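ADP/ATP-dependent NAD(P)H-hydrate dehydratase (Bacillus subtilis, PDB 3RPZ) catalyses the ADP- or ATP-dependent dehydration of hydrated NADH and NADPH, a lyase reaction that probably returns the damaged cofactors to use. Local coordinates at residues 209-214 with 257-262; 30-35 with 97-102; 129-134 with 148-153. All blocks are in the same frame, centred on the assembly; numbering follows the deposited sequence.

Interaction 1: 209-214 with 257-262. With AMP (adenosine monophosphate), chain C.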
loop_
_atom_site.group_PDB
_atom_site.type_symbol
_atom_site.label_atom_id
_atom_site.label_comp_id
_atom_site.label_asym_id
_atom_site.label_seq_id
_atom_site.Cartn_x
_atom_site.Cartn_y
_atom_site.Cartn_z
ATOM N N ASN A 209 -1.665 -7.260 -25.557
ATOM C CA ASN A 209 -2.730 -8.245 -25.680
ATOM C C ASN A 209 -3.964 -7.773 -24.944
ATOM O O ASN A 209 -3.944 -6.618 -24.429
ATOM C CB ASN A 209 -2.269 -9.618 -25.226
ATOM C CG ASN A 209 -1.821 -9.631 -23.806
ATOM O OD1 ASN A 209 -2.431 -8.961 -22.965
ATOM N ND2 ASN A 209 -0.705 -10.343 -23.490
ATOM N N GLY A 210 -5.010 -8.591 -24.892
ATOM C CA GLY A 210 -6.251 -8.166 -24.274
ATOM C C GLY A 210 -6.176 -7.934 -22.772
ATOM O O GLY A 210 -7.122 -7.413 -22.179
ATOM N N ALA A 211 -5.071 -8.272 -22.132
ATOM C CA ALA A 211 -4.885 -7.868 -20.724
ATOM C C ALA A 211 -4.952 -6.377 -20.582
ATOM O O ALA A 211 -5.316 -5.853 -19.514
ATOM C CB ALA A 211 -3.614 -8.435 -20.128
ATOM N N LEU A 212 -4.600 -5.656 -21.635
ATOM C CA LEU A 212 -4.627 -4.186 -21.642
ATOM C C LEU A 212 -6.013 -3.592 -21.813
ATOM O O LEU A 212 -6.189 -2.382 -21.652
ATOM C CB LEU A 212 -3.675 -3.620 -22.717
ATOM C CG LEU A 212 -2.214 -3.934 -22.500
ATOM C CD1 LEU A 212 -1.420 -3.546 -23.740
ATOM C CD2 LEU A 212 -1.675 -3.225 -21.259
ATOM N N ALA A 213 -6.994 -4.418 -22.147
ATOM C CA ALA A 213 -8.373 -3.960 -22.426
ATOM C C ALA A 213 -9.184 -3.761 -21.138
ATOM O O ALA A 213 -10.135 -4.477 -20.846
ATOM C CB ALA A 213 -9.066 -4.941 -23.376
ATOM N N LYS A 214 -8.691 -2.806 -20.341
ATOM C CA LYS A 214 -9.268 -2.553 -18.995
ATOM C C LYS A 214 -8.909 -1.145 -18.598
ATOM O O LYS A 214 -7.834 -0.642 -18.904
ATOM C CB LYS A 214 -8.794 -3.568 -17.978
ATOM C CG LYS A 214 -9.608 -3.577 -16.676
ATOM C CD LYS A 214 -9.121 -4.557 -15.659
ATOM C CE LYS A 214 -9.274 -6.015 -16.081
ATOM N NZ LYS A 214 -8.570 -6.935 -15.151
ATOM N N HIS A 257 -0.106 -15.395 -15.634
ATOM C CA HIS A 257 -1.341 -14.817 -15.080
ATOM C C HIS A 257 -2.392 -14.744 -16.171
ATOM O O HIS A 257 -2.081 -14.507 -17.344
ATOM C CB HIS A 257 -1.130 -13.399 -14.554
ATOM C CG HIS A 257 0.031 -13.237 -13.621
ATOM N ND1 HIS A 257 1.325 -13.056 -14.102
ATOM C CD2 HIS A 257 0.125 -13.281 -12.276
ATOM C CE1 HIS A 257 2.151 -12.948 -13.070
ATOM N NE2 HIS A 257 1.455 -13.078 -11.949
ATOM N N SER A 258 -3.669 -14.873 -15.821
ATOM C CA SER A 258 -4.728 -14.724 -16.822
ATOM C C SER A 258 -4.846 -13.302 -17.333
ATOM O O SER A 258 -4.827 -12.330 -16.567
ATOM C CB SER A 258 -6.109 -15.160 -16.261
ATOM O OG SER A 258 -7.139 -14.753 -17.163
ATOM N N ALA A 259 -5.045 -13.168 -18.642
ATOM C CA ALA A 259 -5.251 -11.899 -19.267
ATOM C C ALA A 259 -6.492 -11.155 -18.777
ATOM O O ALA A 259 -6.577 -9.959 -18.966
ATOM C CB ALA A 259 -5.338 -12.055 -20.827
ATOM N N HIS A 260 -7.409 -11.832 -18.135
ATOM C CA HIS A 260 -8.580 -11.150 -17.589
ATOM C C HIS A 260 -8.287 -10.385 -16.345
ATOM O O HIS A 260 -9.153 -9.595 -15.897
ATOM C CB HIS A 260 -9.645 -12.176 -17.280
ATOM C CG HIS A 260 -10.219 -12.813 -18.495
ATOM N ND1 HIS A 260 -11.017 -12.136 -19.392
ATOM C CD2 HIS A 260 -10.114 -14.075 -18.959
ATOM C CE1 HIS A 260 -11.365 -12.955 -20.366
ATOM N NE2 HIS A 260 -10.860 -14.155 -20.110
ATOM N N THR A 261 -7.113 -10.573 -15.741
ATOM C CA THR A 261 -6.902 -10.234 -14.320
ATOM C C THR A 261 -5.884 -9.111 -14.095
ATOM O O THR A 261 -5.701 -8.729 -12.942
ATOM C CB THR A 261 -6.490 -11.438 -13.501
ATOM O OG1 THR A 261 -5.152 -11.864 -13.876
ATOM C CG2 THR A 261 -7.439 -12.628 -13.675
ATOM N N LEU A 262 -5.254 -8.551 -15.136
ATOM C CA LEU A 262 -4.257 -7.478 -14.971
ATOM C C LEU A 262 -4.905 -6.210 -14.454
ATOM O O LEU A 262 -5.959 -5.833 -14.908
ATOM C CB LEU A 262 -3.575 -7.204 -16.291
ATOM C CG LEU A 262 -2.502 -6.110 -16.305
ATOM C CD1 LEU A 262 -1.275 -6.449 -15.480
ATOM C CD2 LEU A 262 -2.092 -5.808 -17.764
HETATM P P AMP C . -7.185 3.631 -23.036
HETATM O O1P AMP C . -7.097 3.239 -21.517
HETATM O O2P AMP C . -8.517 3.204 -23.515
HETATM O O3P AMP C . -6.837 5.102 -23.133
HETATM O "O5'" AMP C . -5.944 2.950 -23.606
HETATM C "C5'" AMP C . -5.905 1.476 -23.721
HETATM C "C4'" AMP C . -4.495 1.031 -23.891
HETATM O "O4'" AMP C . -4.435 -0.434 -23.869
HETATM C "C3'" AMP C . -3.826 1.460 -25.178
HETATM O "O3'" AMP C . -2.424 1.487 -24.993
HETATM C "C2'" AMP C . -4.263 0.282 -26.064
HETATM O "O2'" AMP C . -3.525 0.191 -27.298
HETATM C "C1'" AMP C . -3.999 -0.892 -25.151
HETATM N N9 AMP C . -4.867 -2.039 -25.447
HETATM C C8 AMP C . -6.145 -2.195 -25.080
HETATM N N7 AMP C . -6.663 -3.379 -25.544
HETATM C C5 AMP C . -5.632 -3.956 -26.192
HETATM C C6 AMP C . -5.489 -5.217 -26.959
HETATM N N6 AMP C . -6.551 -6.039 -27.068
HETATM N N1 AMP C . -4.291 -5.432 -27.498
HETATM C C2 AMP C . -3.244 -4.604 -27.383
HETATM N N3 AMP C . -3.299 -3.409 -26.716
HETATM C C4 AMP C . -4.462 -3.140 -26.197
HETATM O O HOH W 1 -5.441 -4.078 -17.150
HETATM O O HOH W 2 -6.881 -7.587 -17.678
#
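Lys-214 grips two main-chain oxygens of 257-262, one in the Ser-258 to Thr-261 turn and one just after it: NZ lies 2.8 Å from both His-260 O and Leu-262 O. The bend at chi3 (-66°) carries the amine there, well above both carbonyl planes (39° at His-260, 37° at Leu-262). Met-54 O of the second subunit and water 2 (3.1 Å from NZ) also accept, so four acceptors surround three protons and cannot all be fully served at once. Water 2 lies 2.7 Å from Ala-259 O and within bonding distance of Ala-211 O, with more acceptors in reach than protons. Water 1 donates to Ala-211 O and to Leu-262 O (2.9 Å). Ala-211 N is satisfied by Asn-209 OD1 (2.9 Å), an Asx turn; within 257-262, Thr-261 OG1 and Thr-261 N both donate to Ser-258 O, which also takes Trp-253 NE1. Ala-211 CB rests on Leu-262 CD2 (3.8 Å). Leu-212, whose CB points away from 257-262, applies that atom to N9 of AMP (3.4 Å). The arrangement is that of an adenine-nucleotide pocket, one wall of which is a short 3-10 segment backed by a turn at a subunit interface.

Interaction 2: 30-35 with 97-102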
loop_
_atom_site.group_PDB
_atom_site.type_symbol
_atom_site.label_atom_id
_atom_site.label_comp_id
_atom_site.label_asym_id
_atom_site.label_seq_id
_atom_site.Cartn_x
_atom_site.Cartn_y
_atom_site.Cartn_z
ATOM N N TYR A 30 18.176 14.102 -16.118
ATOM C CA TYR A 30 16.982 13.495 -16.694
ATOM C C TYR A 30 15.719 14.341 -16.625
ATOM O O TYR A 30 14.666 13.897 -17.005
ATOM C CB TYR A 30 16.780 12.075 -16.167
ATOM C CG TYR A 30 18.015 11.270 -16.375
ATOM C CD1 TYR A 30 18.328 10.761 -17.614
ATOM C CD2 TYR A 30 18.899 11.089 -15.345
ATOM C CE1 TYR A 30 19.512 10.069 -17.793
ATOM C CE2 TYR A 30 20.032 10.417 -15.506
ATOM C CZ TYR A 30 20.344 9.901 -16.714
ATOM O OH TYR A 30 21.536 9.242 -16.798
ATOM N N GLY A 31 15.854 15.556 -16.124
ATOM C CA GLY A 31 14.793 16.555 -16.182
ATOM C C GLY A 31 13.670 16.393 -15.183
ATOM O O GLY A 31 13.533 15.345 -14.544
ATOM N N THR A 32 12.883 17.458 -15.077
ATOM C CA THR A 32 11.650 17.512 -14.303
ATOM C C THR A 32 10.484 17.525 -15.259
ATOM O O THR A 32 10.405 18.382 -16.129
ATOM C CB THR A 32 11.593 18.732 -13.422
ATOM O OG1 THR A 32 12.762 18.738 -12.553
ATOM C CG2 THR A 32 10.325 18.714 -12.569
ATOM N N ALA A 33 9.605 16.546 -15.147
ATOM C CA ALA A 33 8.374 16.452 -15.923
ATOM C C ALA A 33 7.203 16.999 -15.141
ATOM O O ALA A 33 7.220 16.975 -13.922
ATOM C CB ALA A 33 8.102 15.015 -16.336
ATOM N N LEU A 34 6.209 17.523 -15.846
ATOM C CA LEU A 34 4.940 17.926 -15.274
ATOM C C LEU A 34 3.832 17.044 -15.784
ATOM O O LEU A 34 3.683 16.883 -16.996
ATOM C CB LEU A 34 4.641 19.368 -15.630
ATOM C CG LEU A 34 3.349 19.947 -15.076
ATOM C CD1 LEU A 34 3.289 20.049 -13.535
ATOM C CD2 LEU A 34 3.079 21.334 -15.682
ATOM N N LEU A 35 3.022 16.529 -14.868
ATOM C CA LEU A 35 1.844 15.728 -15.171
ATOM C C LEU A 35 0.608 16.458 -14.643
ATOM O O LEU A 35 0.487 16.678 -13.430
ATOM C CB LEU A 35 1.921 14.342 -14.508
ATOM C CG LEU A 35 0.657 13.496 -14.641
ATOM C CD1 LEU A 35 0.317 13.109 -16.057
ATOM C CD2 LEU A 35 0.783 12.235 -13.788
ATOM N N GLU A 97 7.674 27.821 -14.530
ATOM C CA GLU A 97 8.678 26.801 -14.291
ATOM C C GLU A 97 9.055 26.159 -15.628
ATOM O O GLU A 97 8.238 26.148 -16.540
ATOM C CB GLU A 97 8.107 25.775 -13.317
ATOM C CG GLU A 97 7.756 26.373 -11.973
ATOM C CD GLU A 97 9.000 26.563 -11.143
ATOM O OE1 GLU A 97 9.483 25.543 -10.574
ATOM O OE2 GLU A 97 9.501 27.715 -11.081
ATOM N N THR A 98 10.293 25.680 -15.720
ATOM C CA THR A 98 10.797 24.981 -16.920
ATOM C C THR A 98 10.648 23.489 -16.672
ATOM O O THR A 98 11.115 22.954 -15.639
ATOM C CB THR A 98 12.281 25.287 -17.233
ATOM O OG1 THR A 98 12.412 26.698 -17.411
ATOM C CG2 THR A 98 12.772 24.612 -18.524
ATOM N N TYR A 99 10.006 22.828 -17.623
ATOM C CA TYR A 99 9.863 21.382 -17.571
ATOM C C TYR A 99 10.511 20.740 -18.802
ATOM O O TYR A 99 10.542 21.334 -19.910
ATOM C CB TYR A 99 8.375 20.987 -17.494
ATOM C CG TYR A 99 7.759 21.449 -16.217
ATOM C CD1 TYR A 99 8.046 20.818 -15.017
ATOM C CD2 TYR A 99 6.927 22.558 -16.174
ATOM C CE1 TYR A 99 7.520 21.220 -13.834
ATOM C CE2 TYR A 99 6.404 22.971 -14.991
ATOM C CZ TYR A 99 6.726 22.322 -13.814
ATOM O OH TYR A 99 6.185 22.723 -12.593
ATOM N N ARG A 100 11.029 19.541 -18.620
ATOM C CA ARG A 100 11.586 18.739 -19.703
ATOM C C ARG A 100 10.519 18.230 -20.692
ATOM O O ARG A 100 10.772 18.083 -21.856
ATOM C CB ARG A 100 12.466 17.626 -19.135
ATOM C CG ARG A 100 13.042 16.673 -20.150
ATOM C CD ARG A 100 14.324 17.097 -20.778
ATOM N NE ARG A 100 15.368 17.595 -19.902
ATOM C CZ ARG A 100 16.391 16.891 -19.441
ATOM N NH1 ARG A 100 17.290 17.491 -18.705
ATOM N NH2 ARG A 100 16.514 15.602 -19.673
ATOM N N ALA A 101 9.341 17.943 -20.163
ATOM C CA ALA A 101 8.208 17.412 -20.919
ATOM C C ALA A 101 6.973 17.600 -20.052
ATOM O O ALA A 101 7.092 17.616 -18.802
ATOM C CB ALA A 101 8.398 15.928 -21.273
ATOM N N ILE A 102 5.802 17.685 -20.647
ATOM C CA ILE A 102 4.531 17.906 -19.941
ATOM C C ILE A 102 3.493 16.950 -20.518
ATOM O O ILE A 102 3.413 16.825 -21.754
ATOM C CB ILE A 102 4.039 19.355 -20.104
ATOM C CG1 ILE A 102 5.104 20.323 -19.595
ATOM C CG2 ILE A 102 2.666 19.556 -19.425
ATOM C CD1 ILE A 102 4.787 21.806 -19.858
#
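Neighbouring parallel strands of the central sheet, 32-36 and 101-104, meet here, with Leu-34 paired to Ile-102. Leu-34 N donates to Ala-101 O (3.1 Å) in the carbonyl plane, and Arg-100 N donates to Thr-32 O at 2.8 Å. Tyr-99 lays its ring across Leu-34: CB of Leu-34 sits 3.7 Å from the ring centroid and only 8° off the normal, a CH-pi contact over the face. With CG of Leu-34 anti to its own N (chi1 -179°), CD1 comes near CZ and OH of the same ring, CD2 near CE2. Thr-32 O lies at the ring edge, 3.6 Å from Tyr-99 CD1, while Ile-102 CG1 packs against Leu-34 CB (4.1 Å). Replacing Tyr-99 by an alanine would probably leave one side of Leu-34 CB without its CH-pi partner and open a gap next to Thr-32. Arg-100, bent at chi2 and chi3, turns one face of its guanidinium onto Gly-31, whose N is 3.5 Å from NH1; NH2 is hydrogen-bonded to Thr-29 O. On the other side of the sheet, Ala-33 and Ala-101 pack under Leu-226 of helix 217-231. A parallel sheet with a helix packed on its face, as here, forms the alpha/beta core of the ribokinase-like fold.

Interaction 3: 129-134 with 148-153; sequences ILDAGA and ILTPHP. With NPW (beta-6-hydroxy-1,4,5,6-tetrahydronicotinamide adenine dinucleotide phosphate), chain D.
Thr-150 and Asp-131 meet one residue on from the Leu-130/Leu-149 pair, their side chains crossing at about a right angle. OG1 of Thr-150 comes within 2.8 Å of Asp-131 OD1, a weak bond whose proton has another acceptor in reach. It gets there because chi1 (67°) sets the hydroxyl between its own N and carbonyl carbon. Asp-131 OD2 has a firmer partner in Thr-222 OG1 of helix 217-231, which probably helps to set the turn of the carboxylate; the side chain lies about 4 Å from a bound magnesium ion at the nearest atoms. Thr-150 O accepts from Lys-189 NZ. Further along each segment the chain touches NPW. Ala-132 CB is 3.3 Å from the ligand's O2B, and His-152 NE2 donates to its diphosphate oxygen OB1 at 2.9 Å, bent to 143° at the hydrogen. The adenine atom C8A lies over one face of the His-152 ring, offset toward the rim, and Pro-153 CG approaches C6D (3.6 Å). His-152 is the N-cap of helix 153-160, and its backbone N is held by Glu-155 OE1.

Behind this shell is the parallel pairing. Leu-130 N donates to Ile-148 O (2.8 Å), and Thr-150 N to Leu-130 O (3.1 Å), the latter almost in line with the carbonyl. On one face Leu-130 CD1 and Leu-149 CD2 lie side by side at 3.7 Å; on the other Ile-129 packs on helix 217-231 and on Thr-150 CG2. Ligand-binding loops leaving the C-terminal ends of parallel strands are characteristic of the active site of a ribokinase-like enzyme.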
loop_
_atom_site.group_PDB
_atom_site.type_symbol
_atom_site.label_atom_id
_atom_site.label_comp_id
_atom_site.label_asym_id
_atom_site.label_seq_id
_atom_site.Cartn_x
_atom_site.Cartn_y
_atom_site.Cartn_z
ATOM N N ILE A 129 2.348 16.024 -24.273
ATOM C CA ILE A 129 1.417 14.946 -24.553
ATOM C C ILE A 129 0.025 15.348 -24.127
ATOM O O ILE A 129 -0.182 15.879 -23.026
ATOM C CB ILE A 129 1.756 13.687 -23.717
ATOM C CG1 ILE A 129 3.193 13.220 -23.975
ATOM C CG2 ILE A 129 0.746 12.575 -23.922
ATOM C CD1 ILE A 129 3.787 12.441 -22.748
ATOM N N LEU A 130 -0.929 15.165 -25.023
ATOM C CA LEU A 130 -2.343 15.398 -24.751
ATOM C C LEU A 130 -3.062 14.071 -24.834
ATOM O O LEU A 130 -2.948 13.339 -25.826
ATOM C CB LEU A 130 -3.004 16.379 -25.724
ATOM C CG LEU A 130 -2.287 17.710 -25.896
ATOM C CD1 LEU A 130 -3.080 18.606 -26.867
ATOM C CD2 LEU A 130 -2.006 18.427 -24.613
ATOM N N ASP A 131 -3.832 13.756 -23.800
ATOM C CA ASP A 131 -4.568 12.515 -23.686
ATOM C C ASP A 131 -5.944 12.777 -23.118
ATOM O O ASP A 131 -6.150 13.789 -22.448
ATOM C CB ASP A 131 -3.816 11.525 -22.753
ATOM C CG ASP A 131 -4.408 10.158 -22.702
ATOM O OD1 ASP A 131 -5.006 9.706 -23.694
ATOM O OD2 ASP A 131 -4.291 9.542 -21.612
ATOM N N ALA A 132 -6.847 11.849 -23.335
ATOM C CA ALA A 132 -8.077 11.765 -22.503
ATOM C C ALA A 132 -8.865 13.082 -22.501
ATOM O O ALA A 132 -9.277 13.517 -23.561
ATOM C CB ALA A 132 -7.699 11.252 -21.085
ATOM N N GLY A 133 -9.096 13.686 -21.347
ATOM C CA GLY A 133 -9.894 14.899 -21.277
ATOM C C GLY A 133 -9.303 16.106 -21.955
ATOM O O GLY A 133 -10.016 17.074 -22.158
ATOM N N ALA A 134 -8.008 16.061 -22.300
ATOM C CA ALA A 134 -7.358 17.119 -23.079
ATOM C C ALA A 134 -7.477 16.936 -24.572
ATOM O O ALA A 134 -7.009 17.817 -25.330
ATOM C CB ALA A 134 -5.887 17.265 -22.708
ATOM N N ILE A 148 2.104 15.428 -28.890
ATOM C CA ILE A 148 1.824 14.005 -29.019
ATOM C C ILE A 148 0.438 13.729 -28.495
ATOM O O ILE A 148 0.159 13.914 -27.299
ATOM C CB ILE A 148 2.884 13.177 -28.237
ATOM C CG1 ILE A 148 4.309 13.437 -28.766
ATOM C CG2 ILE A 148 2.530 11.651 -28.198
ATOM C CD1 ILE A 148 5.364 13.354 -27.637
ATOM N N LEU A 149 -0.491 13.349 -29.395
ATOM C CA LEU A 149 -1.850 13.021 -29.043
ATOM C C LEU A 149 -1.978 11.535 -28.899
ATOM O O LEU A 149 -1.494 10.794 -29.754
ATOM C CB LEU A 149 -2.794 13.518 -30.157
ATOM C CG LEU A 149 -2.596 14.977 -30.619
ATOM C CD1 LEU A 149 -3.679 15.306 -31.653
ATOM C CD2 LEU A 149 -2.661 15.960 -29.435
ATOM N N THR A 150 -2.680 11.051 -27.868
ATOM C CA THR A 150 -2.790 9.623 -27.617
ATOM C C THR A 150 -4.231 9.084 -27.571
ATOM O O THR A 150 -4.643 8.477 -26.606
ATOM C CB THR A 150 -2.003 9.216 -26.362
ATOM O OG1 THR A 150 -2.623 9.794 -25.188
ATOM C CG2 THR A 150 -0.542 9.644 -26.407
ATOM N N PRO A 151 -5.015 9.320 -28.623
ATOM C CA PRO A 151 -6.378 8.843 -28.651
ATOM C C PRO A 151 -6.532 7.334 -28.812
ATOM O O PRO A 151 -5.868 6.702 -29.631
ATOM C CB PRO A 151 -6.960 9.538 -29.870
ATOM C CG PRO A 151 -5.795 9.619 -30.811
ATOM C CD PRO A 151 -4.643 9.955 -29.892
ATOM N N HIS A 152 -7.519 6.796 -28.110
ATOM C CA HIS A 152 -8.137 5.567 -28.578
ATOM C C HIS A 152 -9.125 5.907 -29.685
ATOM O O HIS A 152 -9.379 7.084 -29.987
ATOM C CB HIS A 152 -8.748 4.764 -27.427
ATOM C CG HIS A 152 -9.845 5.456 -26.689
ATOM N ND1 HIS A 152 -10.942 6.053 -27.300
ATOM C CD2 HIS A 152 -10.050 5.556 -25.356
ATOM C CE1 HIS A 152 -11.725 6.561 -26.352
ATOM N NE2 HIS A 152 -11.220 6.249 -25.159
ATOM N N PRO A 153 -9.692 4.915 -30.366
ATOM C CA PRO A 153 -10.558 5.232 -31.519
ATOM C C PRO A 153 -11.761 6.155 -31.200
ATOM O O PRO A 153 -12.143 6.936 -32.032
ATOM C CB PRO A 153 -10.979 3.838 -32.014
ATOM C CG PRO A 153 -9.775 3.031 -31.743
ATOM C CD PRO A 153 -9.271 3.512 -30.386
HETATM P P NPW D . -17.666 1.256 -27.372
HETATM O O1 NPW D . -18.744 2.061 -26.682
HETATM O O2 NPW D . -16.952 0.227 -26.558
HETATM O O3 NPW D . -18.086 0.684 -28.738
HETATM P PA NPW D . -14.501 7.410 -23.277
HETATM P PB NPW D . -12.551 6.498 -21.320
HETATM C C1A NPW D . -14.739 3.823 -27.712
HETATM C C1B NPW D . -10.507 8.469 -17.562
HETATM N N1C NPW D . -10.169 7.213 -16.937
HETATM N N1D NPW D . -12.271 0.393 -30.581
HETATM C C2A NPW D . -15.845 3.126 -26.921
HETATM O O2A NPW D . -16.558 2.334 -27.848
HETATM C C2B NPW D . -9.694 8.803 -18.818
HETATM O O2B NPW D . -8.387 9.225 -18.519
HETATM C C2C NPW D . -9.896 7.073 -15.667
HETATM C C2D NPW D . -13.502 0.908 -30.711
HETATM C C3A NPW D . -16.644 4.296 -26.374
HETATM O O3A NPW D . -17.552 4.855 -27.347
HETATM C C3B NPW D . -10.597 9.920 -19.378
HETATM O O3B NPW D . -10.259 11.132 -18.689
HETATM C C3C NPW D . -9.700 6.049 -14.888
HETATM N N3D NPW D . -14.116 1.811 -29.928
HETATM C C4B NPW D . -12.000 9.444 -18.973
HETATM O O4B NPW D . -11.858 8.390 -17.977
HETATM C C4C NPW D . -9.860 4.685 -15.550
HETATM C C4D NPW D . -13.309 2.210 -28.937
HETATM O O4D NPW D . -14.466 5.006 -26.955
HETATM C C4E NPW D . -15.541 5.299 -26.095
HETATM C C5A NPW D . -12.003 1.709 -28.683
HETATM C C5B NPW D . -12.808 8.881 -20.146
HETATM O O5B NPW D . -12.018 7.961 -20.902
HETATM C C5C NPW D . -10.723 4.827 -16.791
HETATM C C5E NPW D . -15.010 5.206 -24.664
HETATM O O5E NPW D . -14.196 6.346 -24.416
HETATM C C6C NPW D . -10.190 5.945 -17.730
HETATM O O6C NPW D . -8.888 5.677 -18.243
HETATM C C6D NPW D . -11.440 0.733 -29.570
HETATM N N6D NPW D . -10.239 0.187 -29.477
HETATM N N7A NPW D . -11.422 2.247 -27.551
HETATM C C7C NPW D . -9.276 6.146 -13.521
HETATM N N7C NPW D . -9.065 5.029 -12.840
HETATM O O7C NPW D . -9.158 7.272 -12.974
HETATM C C8A NPW D . -12.405 3.105 -27.074
HETATM N N9A NPW D . -13.521 3.054 -27.953
HETATM O OA1 NPW D . -15.942 7.643 -23.097
HETATM O OA2 NPW D . -13.620 8.468 -23.719
HETATM O OA3 NPW D . -14.019 6.712 -21.911
HETATM O OB1 NPW D . -11.583 6.014 -22.304
HETATM O OB2 NPW D . -12.806 5.667 -20.102
#

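Along the chain the three contacts follow in series: interaction 2 closes before interaction 3 opens, and interaction 3 before interaction 1. Interactions 2 and 3 share the mixed central sheet, where strands 101-104 and 128-130 are neighbours; they touch through Ile-102 O and Ile-129 N, 2.8 Å apart and probably hydrogen-bonded, with centres about 18 Å apart. Helix 217-231 packs on both. Interaction 1 lies off the sheet, in loops before helices 217-231 and 264-277, its centre about 22 Å from that of interaction 3. Interactions 1 and 3 thus contribute to the AMP and NPW pockets, while interaction 2 lies in the sheet next to interaction 3, across the chain's centre from interaction 1.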